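Local coordinates for protein Fc fragment of IgE receptor II (Bos taurus, PDB 6PWS) that binds mannose-type sugars through calcium in its C-type carbohydrate-recognition domain and probably serves as a receptor for the Fc part of IgE, at residues 11-16 with 128-133; 20-25 with 124-129; 45-50 with 86-91. All coordinates share one frame; numbering follows the deposited sequence.

Contact 1: residues 11-16 with 128-133; sequences EAWIYF and CDRLAT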
loop_
_atom_site.group_PDB
_atom_site.type_symbol
_atom_site.label_atom_id
_atom_site.label_comp_id
_atom_site.label_asym_id
_atom_site.label_seq_id
_atom_site.Cartn_x
_atom_site.Cartn_y
_atom_site.Cartn_z
ATOM N N GLU A 11 -15.475 9.820 -7.144
ATOM C CA GLU A 11 -16.281 8.674 -7.534
ATOM C C GLU A 11 -15.410 7.424 -7.568
ATOM O O GLU A 11 -14.281 7.448 -8.065
ATOM C CB GLU A 11 -16.892 8.927 -8.911
ATOM C CG GLU A 11 -17.883 7.866 -9.350
ATOM C CD GLU A 11 -18.470 8.148 -10.717
ATOM O OE1 GLU A 11 -18.262 9.265 -11.237
ATOM O OE2 GLU A 11 -19.139 7.249 -11.270
ATOM N N ALA A 12 -15.936 6.333 -7.019
ATOM C CA ALA A 12 -15.325 5.011 -6.968
ATOM C C ALA A 12 -14.364 4.841 -5.787
ATOM O O ALA A 12 -13.941 3.715 -5.527
ATOM C CB ALA A 12 -14.624 4.594 -8.277
ATOM N N TRP A 13 -14.035 5.900 -5.057
ATOM C CA TRP A 13 -13.182 5.822 -3.879
ATOM C C TRP A 13 -14.033 5.653 -2.619
ATOM O O TRP A 13 -15.232 5.947 -2.613
ATOM C CB TRP A 13 -12.336 7.091 -3.765
ATOM C CG TRP A 13 -11.314 7.284 -4.850
ATOM C CD1 TRP A 13 -11.546 7.456 -6.179
ATOM C CD2 TRP A 13 -9.895 7.374 -4.674
ATOM N NE1 TRP A 13 -10.361 7.633 -6.852
ATOM C CE2 TRP A 13 -9.330 7.583 -5.946
ATOM C CE3 TRP A 13 -9.046 7.278 -3.564
ATOM C CZ2 TRP A 13 -7.948 7.705 -6.136
ATOM C CZ3 TRP A 13 -7.680 7.390 -3.754
ATOM C CH2 TRP A 13 -7.147 7.606 -5.029
ATOM N N ILE A 14 -13.394 5.193 -1.542
ATOM C CA ILE A 14 -14.061 4.804 -0.301
ATOM C C ILE A 14 -13.506 5.648 0.843
ATOM O O ILE A 14 -12.284 5.706 1.040
ATOM C CB ILE A 14 -13.829 3.306 -0.009
ATOM C CG1 ILE A 14 -14.230 2.431 -1.205
ATOM C CG2 ILE A 14 -14.572 2.887 1.259
ATOM C CD1 ILE A 14 -15.709 2.498 -1.586
ATOM N N TYR A 15 -14.400 6.262 1.621
ATOM C CA TYR A 15 -14.006 7.143 2.712
ATOM C C TYR A 15 -13.723 6.382 4.009
ATOM O O TYR A 15 -14.499 5.509 4.417
ATOM C CB TYR A 15 -15.117 8.174 2.980
ATOM C CG TYR A 15 -14.786 8.984 4.213
ATOM C CD1 TYR A 15 -13.811 9.970 4.165
ATOM C CD2 TYR A 15 -15.381 8.714 5.440
ATOM C CE1 TYR A 15 -13.454 10.674 5.287
ATOM C CE2 TYR A 15 -15.028 9.422 6.575
ATOM C CZ TYR A 15 -14.066 10.405 6.486
ATOM O OH TYR A 15 -13.677 11.114 7.595
ATOM N N PHE A 16 -12.630 6.750 4.684
ATOM C CA PHE A 16 -12.379 6.287 6.049
ATOM C C PHE A 16 -11.479 7.289 6.755
ATOM O O PHE A 16 -10.383 7.587 6.265
ATOM C CB PHE A 16 -11.731 4.897 6.074
ATOM C CG PHE A 16 -11.436 4.401 7.466
ATOM C CD1 PHE A 16 -12.441 3.850 8.243
ATOM C CD2 PHE A 16 -10.158 4.489 8.001
ATOM C CE1 PHE A 16 -12.186 3.395 9.521
ATOM C CE2 PHE A 16 -9.902 4.045 9.283
ATOM C CZ PHE A 16 -10.915 3.493 10.039
ATOM N N CYS A 128 -4.624 2.684 -3.347
ATOM C CA CYS A 128 -4.228 4.080 -3.350
ATOM C C CYS A 128 -4.942 4.829 -2.233
ATOM O O CYS A 128 -6.028 4.429 -1.788
ATOM C CB CYS A 128 -4.608 4.791 -4.660
ATOM S SG CYS A 128 -4.361 3.865 -6.192
ATOM N N ASP A 129 -4.374 5.970 -1.841
ATOM C CA ASP A 129 -5.074 6.885 -0.953
ATOM C C ASP A 129 -4.934 8.328 -1.423
ATOM O O ASP A 129 -4.139 8.670 -2.311
ATOM C CB ASP A 129 -4.715 6.694 0.540
ATOM C CG ASP A 129 -3.290 7.102 0.913
ATOM O OD1 ASP A 129 -2.692 7.936 0.216
ATOM O OD2 ASP A 129 -2.795 6.570 1.943
ATOM N N ARG A 130 -5.790 9.151 -0.818
ATOM C CA ARG A 130 -5.871 10.588 -0.972
ATOM C C ARG A 130 -6.456 11.131 0.323
ATOM O O ARG A 130 -7.122 10.411 1.075
ATOM C CB ARG A 130 -6.875 10.993 -2.054
ATOM C CG ARG A 130 -6.359 10.976 -3.462
ATOM C CD ARG A 130 -7.487 11.216 -4.469
ATOM N NE ARG A 130 -8.253 12.445 -4.241
ATOM C CZ ARG A 130 -7.970 13.640 -4.763
ATOM N NH1 ARG A 130 -6.912 13.808 -5.547
ATOM N NH2 ARG A 130 -8.755 14.681 -4.499
ATOM N N LEU A 131 -6.241 12.413 0.581
ATOM C CA LEU A 131 -6.963 13.065 1.661
ATOM C C LEU A 131 -8.398 13.333 1.224
ATOM O O LEU A 131 -8.662 13.673 0.068
ATOM C CB LEU A 131 -6.303 14.390 2.029
ATOM C CG LEU A 131 -4.830 14.288 2.418
ATOM C CD1 LEU A 131 -4.290 15.667 2.778
ATOM C CD2 LEU A 131 -4.623 13.306 3.557
ATOM N N ALA A 132 -9.334 13.169 2.149
ATOM C CA ALA A 132 -10.714 13.512 1.846
ATOM C C ALA A 132 -10.847 15.028 1.720
ATOM O O ALA A 132 -10.115 15.795 2.355
ATOM C CB ALA A 132 -11.633 12.994 2.944
ATOM N N THR A 133 -11.775 15.454 0.871
ATOM C CA THR A 133 -12.061 16.862 0.640
ATOM C C THR A 133 -13.402 17.207 1.280
ATOM O O THR A 133 -14.071 16.359 1.881
ATOM C CB THR A 133 -12.045 17.168 -0.860
ATOM O OG1 THR A 133 -13.023 16.361 -1.528
ATOM C CG2 THR A 133 -10.669 16.884 -1.450
#
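In this C-type lectin domain the N- and C-terminal ends of the chain are brought together at one edge of the main sheet, and Trp13 and Arg130 meet there. Strands 14-16 and 123-131 are not direct neighbours; strand 19-25 runs between them, and no hydrogen bond joins the two segments, so the contact is made by side chains packing on side chains and, at Asp129, on backbone. The six-membered ring of Trp13 does most of the touching. Arg130 CD sits over one face, 3.9 Å from the ring centroid and 19° off the normal, displaced toward the rim where Trp13 CH2 is 3.7 Å from Arg130 CD. This is a CH-pi contact, not a cation-pi stack: the chain bends at chi3 (55°), and the guanidinium plane stands 73° from the indole, with NH1 bonded to the backbone O of His41. At the ring's edge Trp13 CZ3 comes within 3.7 Å of Asp129 C, and Cys128 CB approaches Trp13 CH2 obliquely at 3.8 Å. Farther along, Ala132 CB meets the edge of Tyr15 at CE1, 3.8 Å away, while the Tyr15 hydroxyl bonds to Lys18 N. Cys128 is also tied to Cys37 by a disulfide. With every close approach made through carbon, the pairing rests on dispersion and on the methylene's weakly positive hydrogens facing the indole pi cloud, while the polar ends of Arg130 and Tyr15 find their partners elsewhere.

Contact 2: residues 20-25 with 124-129; sequences CYYFGE and HGWVCD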
loop_
_atom_site.group_PDB
_atom_site.type_symbol
_atom_site.label_atom_id
_atom_site.label_comp_id
_atom_site.label_asym_id
_atom_site.label_seq_id
_atom_site.Cartn_x
_atom_site.Cartn_y
_atom_site.Cartn_z
ATOM N N CYS A 20 -9.419 8.916 1.661
ATOM C CA CYS A 20 -10.141 8.197 0.627
ATOM C C CYS A 20 -9.226 7.120 0.074
ATOM O O CYS A 20 -8.024 7.355 -0.093
ATOM C CB CYS A 20 -10.505 9.150 -0.509
ATOM S SG CYS A 20 -11.529 10.541 0.018
ATOM N N TYR A 21 -9.812 5.968 -0.257
ATOM C CA TYR A 21 -9.051 4.791 -0.652
ATOM C C TYR A 21 -9.590 4.221 -1.952
ATOM O O TYR A 21 -10.809 4.166 -2.169
ATOM C CB TYR A 21 -9.081 3.732 0.466
ATOM C CG TYR A 21 -8.516 4.251 1.772
ATOM C CD1 TYR A 21 -9.305 4.976 2.650
ATOM C CD2 TYR A 21 -7.189 4.032 2.117
ATOM C CE1 TYR A 21 -8.787 5.473 3.842
ATOM C CE2 TYR A 21 -6.662 4.514 3.314
ATOM C CZ TYR A 21 -7.470 5.230 4.173
ATOM O OH TYR A 21 -7.008 5.715 5.379
ATOM N N TYR A 22 -8.669 3.764 -2.793
ATOM C CA TYR A 22 -8.994 3.171 -4.084
ATOM C C TYR A 22 -8.473 1.743 -4.085
ATOM O O TYR A 22 -7.268 1.519 -3.915
ATOM C CB TYR A 22 -8.335 3.953 -5.218
ATOM C CG TYR A 22 -8.874 3.573 -6.575
ATOM C CD1 TYR A 22 -8.269 2.602 -7.361
ATOM C CD2 TYR A 22 -10.016 4.181 -7.060
ATOM C CE1 TYR A 22 -8.792 2.264 -8.604
ATOM C CE2 TYR A 22 -10.535 3.865 -8.293
ATOM C CZ TYR A 22 -9.927 2.911 -9.059
ATOM O OH TYR A 22 -10.482 2.609 -10.284
ATOM N N PHE A 23 -9.373 0.783 -4.251
ATOM C CA PHE A 23 -9.014 -0.636 -4.274
ATOM C C PHE A 23 -8.839 -1.057 -5.730
ATOM O O PHE A 23 -9.771 -1.533 -6.383
ATOM C CB PHE A 23 -10.039 -1.477 -3.517
ATOM C CG PHE A 23 -10.079 -1.161 -2.052
ATOM C CD1 PHE A 23 -9.238 -1.831 -1.176
ATOM C CD2 PHE A 23 -10.894 -0.156 -1.555
ATOM C CE1 PHE A 23 -9.223 -1.514 0.172
ATOM C CE2 PHE A 23 -10.887 0.153 -0.206
ATOM C CZ PHE A 23 -10.049 -0.523 0.657
ATOM N N GLY A 24 -7.628 -0.832 -6.238
ATOM C CA GLY A 24 -7.332 -1.132 -7.623
ATOM C C GLY A 24 -7.205 -2.621 -7.872
ATOM O O GLY A 24 -6.762 -3.389 -7.016
ATOM N N GLU A 25 -7.577 -3.024 -9.076
ATOM C CA GLU A 25 -7.539 -4.416 -9.484
ATOM C C GLU A 25 -6.965 -4.478 -10.888
ATOM O O GLU A 25 -7.267 -3.629 -11.735
ATOM C CB GLU A 25 -8.945 -5.032 -9.447
ATOM C CG GLU A 25 -8.982 -6.545 -9.362
ATOM C CD GLU A 25 -8.680 -7.252 -10.664
ATOM O OE1 GLU A 25 -9.152 -6.785 -11.729
ATOM O OE2 GLU A 25 -7.984 -8.300 -10.607
ATOM N N HIS A 124 -2.325 -8.648 -8.385
ATOM C CA HIS A 124 -3.651 -8.374 -8.928
ATOM C C HIS A 124 -4.377 -7.259 -8.209
ATOM O O HIS A 124 -5.447 -6.839 -8.665
ATOM C CB HIS A 124 -4.513 -9.637 -8.850
ATOM C CG HIS A 124 -3.933 -10.765 -9.611
ATOM N ND1 HIS A 124 -4.063 -10.873 -10.978
ATOM C CD2 HIS A 124 -3.139 -11.786 -9.220
ATOM C CE1 HIS A 124 -3.404 -11.941 -11.391
ATOM N NE2 HIS A 124 -2.832 -12.509 -10.345
ATOM N N GLY A 125 -3.838 -6.796 -7.085
ATOM C CA GLY A 125 -4.425 -5.702 -6.352
ATOM C C GLY A 125 -3.385 -4.657 -6.002
ATOM O O GLY A 125 -2.183 -4.919 -5.950
ATOM N N TRP A 126 -3.889 -3.462 -5.727
ATOM C CA TRP A 126 -3.045 -2.334 -5.345
ATOM C C TRP A 126 -3.992 -1.322 -4.716
ATOM O O TRP A 126 -5.158 -1.250 -5.120
ATOM C CB TRP A 126 -2.236 -1.776 -6.550
ATOM C CG TRP A 126 -2.972 -1.857 -7.884
ATOM C CD1 TRP A 126 -3.057 -2.953 -8.715
ATOM C CD2 TRP A 126 -3.751 -0.826 -8.506
ATOM N NE1 TRP A 126 -3.859 -2.666 -9.789
ATOM C CE2 TRP A 126 -4.283 -1.366 -9.691
ATOM C CE3 TRP A 126 -4.040 0.508 -8.179
ATOM C CZ2 TRP A 126 -5.093 -0.630 -10.541
ATOM C CZ3 TRP A 126 -4.845 1.236 -9.027
ATOM C CH2 TRP A 126 -5.357 0.669 -10.195
ATOM N N VAL A 127 -3.536 -0.607 -3.691
ATOM C CA VAL A 127 -4.408 0.298 -2.951
ATOM C C VAL A 127 -3.804 1.692 -2.988
ATOM O O VAL A 127 -2.621 1.859 -2.682
ATOM C CB VAL A 127 -4.611 -0.166 -1.494
ATOM C CG1 VAL A 127 -5.572 0.760 -0.776
ATOM C CG2 VAL A 127 -5.098 -1.618 -1.445
ATOM N N CYS A 128 -4.624 2.684 -3.347
ATOM C CA CYS A 128 -4.228 4.080 -3.350
ATOM C C CYS A 128 -4.942 4.829 -2.233
ATOM O O CYS A 128 -6.028 4.429 -1.788
ATOM C CB CYS A 128 -4.608 4.791 -4.660
ATOM S SG CYS A 128 -4.361 3.865 -6.192
ATOM N N ASP A 129 -4.374 5.970 -1.841
ATOM C CA ASP A 129 -5.074 6.885 -0.953
ATOM C C ASP A 129 -4.934 8.328 -1.423
ATOM O O ASP A 129 -4.139 8.670 -2.311
ATOM C CB ASP A 129 -4.715 6.694 0.540
ATOM C CG ASP A 129 -3.290 7.102 0.913
ATOM O OD1 ASP A 129 -2.692 7.936 0.216
ATOM O OD2 ASP A 129 -2.795 6.570 1.943
HETATM O O HOH W 1 -5.833 -9.188 -12.155
#
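Tyr22 and Cys128 form one of the two hydrogen-bonded pairs of an antiparallel ladder that joins strand 19-25 to strand 123-131, the pairing of an N-terminal and the C-terminal strand that closes the C-type lectin domain. Tyr22 N gives to Cys128 O, and Cys128 N returns a bond to Tyr22 O at 2.9 Å. Two residues on, Trp126 N bonds to Gly24 O at 3.1 Å, and the reverse bond from Gly24 N to Trp126 O is bent to 129° and weak.

On the face carrying Tyr22, the Trp126 indole lies flat against the backbone at Gly24. Gly24 CA sits 3.4 Å from the centroid of the six-membered ring, directly on its normal, a CH-pi contact that the lack of a side chain allows; Glu25 N lies above the same face. A chi1 of 34°, short of the staggered value, sets Trp126 CG between the backbone N and the carbonyl carbon; the ring beyond it lies over Gly24. Tyr22 runs alongside it, CD1 being 4.0 Å from Trp126 CZ3, and Cys128 SG lies obliquely beside the Tyr22 ring.

The other face carries Phe23 CD1 next to Val127 CG2 at 4.2 Å, and Tyr21, whose ring meets Asp129 CB obliquely.

Outward from this shell, Ala33, Ala36 and Cys37 of helix 30-39 pack on Trp126, whose NE1 bonds to Gly26 O. Helix 50-59 covers the opposite face through Phe55 and Leu56, and Tyr21 OH is hydrogen-bonded to its Glu52 OE2.

At the far end Glu25 and His124 lie side by side, carboxylate and imidazole planes within 2°, bridged by a water 2.8 Å from Glu25 OE2 and 2.7 Å from His124 ND1.

Contact 3: residues 45-50 with 86-91; sequences VSIHSP and LDYSNW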
loop_
_atom_site.group_PDB
_atom_site.type_symbol
_atom_site.label_atom_id
_atom_site.label_comp_id
_atom_site.label_asym_id
_atom_site.label_seq_id
_atom_site.Cartn_x
_atom_site.Cartn_y
_atom_site.Cartn_z
ATOM N N VAL A 45 -1.014 3.548 -1.032
ATOM C CA VAL A 45 -1.488 3.849 0.316
ATOM C C VAL A 45 -0.367 3.870 1.347
ATOM O O VAL A 45 0.551 3.034 1.344
ATOM C CB VAL A 45 -2.596 2.844 0.715
ATOM C CG1 VAL A 45 -2.066 1.407 0.807
ATOM C CG2 VAL A 45 -3.289 3.225 2.016
ATOM N N SER A 46 -0.497 4.807 2.291
ATOM C CA SER A 46 0.372 4.899 3.455
ATOM C C SER A 46 -0.447 4.643 4.720
ATOM O O SER A 46 -1.574 5.126 4.835
ATOM C CB SER A 46 1.011 6.289 3.539
ATOM O OG SER A 46 1.744 6.625 2.369
ATOM N N ILE A 47 0.124 3.901 5.674
ATOM C CA ILE A 47 -0.647 3.315 6.777
ATOM C C ILE A 47 -0.027 3.734 8.107
ATOM O O ILE A 47 1.163 3.481 8.346
ATOM C CB ILE A 47 -0.710 1.777 6.669
ATOM C CG1 ILE A 47 -1.182 1.338 5.279
ATOM C CG2 ILE A 47 -1.609 1.206 7.761
ATOM C CD1 ILE A 47 -1.044 -0.158 5.031
ATOM N N HIS A 48 -0.834 4.336 8.994
ATOM C CA HIS A 48 -0.294 4.994 10.178
ATOM C C HIS A 48 -1.023 4.698 11.479
ATOM O O HIS A 48 -0.742 5.359 12.491
ATOM C CB HIS A 48 -0.193 6.506 9.945
ATOM C CG HIS A 48 0.822 6.850 8.909
ATOM N ND1 HIS A 48 2.174 6.703 9.133
ATOM C CD2 HIS A 48 0.699 7.255 7.623
ATOM C CE1 HIS A 48 2.840 7.034 8.044
ATOM N NE2 HIS A 48 1.971 7.377 7.113
ATOM N N SER A 49 -1.901 3.699 11.516
ATOM C CA SER A 49 -2.567 3.352 12.766
ATOM C C SER A 49 -3.171 1.965 12.638
ATOM O O SER A 49 -3.437 1.491 11.525
ATOM C CB SER A 49 -3.679 4.358 13.104
ATOM O OG SER A 49 -4.755 4.257 12.189
ATOM N N PRO A 50 -3.475 1.326 13.773
ATOM C CA PRO A 50 -4.178 0.041 13.714
ATOM C C PRO A 50 -5.585 0.172 13.147
ATOM O O PRO A 50 -6.076 -0.768 12.513
ATOM C CB PRO A 50 -4.166 -0.442 15.176
ATOM C CG PRO A 50 -3.979 0.792 15.991
ATOM C CD PRO A 50 -3.096 1.691 15.157
ATOM N N LEU A 86 7.660 6.203 10.243
ATOM C CA LEU A 86 7.478 4.756 10.371
ATOM C C LEU A 86 6.906 4.472 11.765
ATOM O O LEU A 86 7.571 3.958 12.667
ATOM C CB LEU A 86 8.803 4.039 10.146
ATOM C CG LEU A 86 9.538 4.350 8.841
ATOM C CD1 LEU A 86 10.765 3.452 8.716
ATOM C CD2 LEU A 86 8.624 4.217 7.613
ATOM N N ASP A 87 5.633 4.850 11.940
ATOM C CA ASP A 87 5.022 4.920 13.263
ATOM C C ASP A 87 4.035 3.795 13.552
ATOM O O ASP A 87 3.571 3.673 14.695
ATOM C CB ASP A 87 4.388 6.307 13.484
ATOM C CG ASP A 87 3.439 6.746 12.370
ATOM O OD1 ASP A 87 2.996 5.904 11.563
ATOM O OD2 ASP A 87 3.137 7.960 12.315
ATOM N N TYR A 88 3.737 2.948 12.572
ATOM C CA TYR A 88 2.832 1.819 12.738
ATOM C C TYR A 88 3.293 0.726 11.785
ATOM O O TYR A 88 3.530 1.013 10.602
ATOM C CB TYR A 88 1.370 2.207 12.402
ATOM C CG TYR A 88 0.516 0.964 12.316
ATOM C CD1 TYR A 88 0.054 0.326 13.469
ATOM C CD2 TYR A 88 0.283 0.352 11.098
ATOM C CE1 TYR A 88 -0.631 -0.878 13.395
ATOM C CE2 TYR A 88 -0.392 -0.845 11.008
ATOM C CZ TYR A 88 -0.846 -1.460 12.160
ATOM O OH TYR A 88 -1.484 -2.660 12.028
ATOM N N SER A 89 3.382 -0.525 12.250
ATOM C CA SER A 89 3.694 -1.624 11.345
ATOM C C SER A 89 2.726 -2.789 11.506
ATOM O O SER A 89 2.133 -3.005 12.567
ATOM C CB SER A 89 5.133 -2.124 11.504
ATOM O OG SER A 89 5.376 -2.598 12.819
ATOM N N ASN A 90 2.625 -3.579 10.436
ATOM C CA ASN A 90 1.821 -4.794 10.417
ATOM C C ASN A 90 2.556 -5.910 9.688
ATOM O O ASN A 90 1.955 -6.657 8.908
ATOM C CB ASN A 90 0.449 -4.538 9.797
ATOM C CG ASN A 90 -0.532 -5.647 10.080
ATOM O OD1 ASN A 90 -0.570 -6.176 11.195
ATOM N ND2 ASN A 90 -1.354 -5.997 9.089
ATOM N N TRP A 91 3.863 -6.060 9.935
ATOM C CA TRP A 91 4.646 -7.069 9.242
ATOM C C TRP A 91 4.177 -8.481 9.568
ATOM O O TRP A 91 4.010 -8.845 10.739
ATOM C CB TRP A 91 6.120 -6.949 9.646
ATOM C CG TRP A 91 6.785 -5.677 9.225
ATOM C CD1 TRP A 91 7.247 -4.679 10.040
ATOM C CD2 TRP A 91 7.082 -5.269 7.877
ATOM N NE1 TRP A 91 7.806 -3.674 9.291
ATOM C CE2 TRP A 91 7.719 -4.012 7.962
ATOM C CE3 TRP A 91 6.908 -5.862 6.615
ATOM C CZ2 TRP A 91 8.199 -3.344 6.833
ATOM C CZ3 TRP A 91 7.380 -5.193 5.494
ATOM C CH2 TRP A 91 8.010 -3.944 5.613
HETATM O O HOH W 2 3.782 3.504 9.571
HETATM O O HOH W 3 0.267 7.675 13.646
#
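His48 and Asp87 make the one direct hydrogen bond between the loop ahead of helix 50-59 and residues 86-91. His48 ND1 gives its proton to Asp87 OD1 at 2.7 Å, nearly straight at 169°. The acceptor lies exactly in the imidazole plane and receives on its syn side, 21° out of the carboxylate plane; ring and carboxylate are perpendicular. Across the ring, His48 NE2 bonds to Asp82 OD1, so the imidazole is held from both nitrogens; two acidic partners would be expected to favour its protonated form.

Water extends this polar link. One molecule accepts from Tyr88 N at 3.1 Å and gives to Ile47 O at 2.9 Å, joining the two backbones. Another gives to His48 O and, weakly, to Asp87 OD2.

The apolar side belongs to Tyr88. Its CG is anti to the backbone N (chi1 169°), which brings Tyr88 CG to 3.7 Å from Ser49 N; the ring beyond lies over the Ser49-Pro50 peptide. Ser49 C is 3.7 Å above the plane, over the ring centre, and Pro50 N comes within 3.6 Å of Tyr88 CE1. Pro50 CD is 3.8 Å from Tyr88 CD1, and Ile47 CG2 reaches Tyr88 CD2 obliquely at 3.9 Å. Gln53 and Trp114 also pack against the tyrosine.

Ser49 is the N-cap of helix 50-59, its OG bonded to Glu52 N. The arrangement belongs to the long loop region of the C-type lectin fold: residues 86-91, in the excursion between strands 79-80 and 105-108, pack against the capped start of that helix, and the same excursion carries calcium ligands such as Glu95 and Asn97.

Contacts 1 and 2 belong to one sheet, share Cys128 and Asp129, and have centres about 10 Å apart. Ile14 O to Tyr21 N and Arg130 O to Cys20 N, both 2.8 Å, are probable hydrogen bonds between them, and the Trp13 ring packs on Tyr22. Contact 3 lies about 16 Å from contact 2 and 18 Å from contact 1, centre to centre. Strand 123-131 leads to it: Val127 O is 2.9 Å from Val45 N, and Asp129 OD2, also salt-bridged to Lys19, is 2.9 Å from Ser46 N. None of the three holds a calcium or sugar ligand; the His124 side chain of contact 2 is about 13 Å from the bound methyl mannoside.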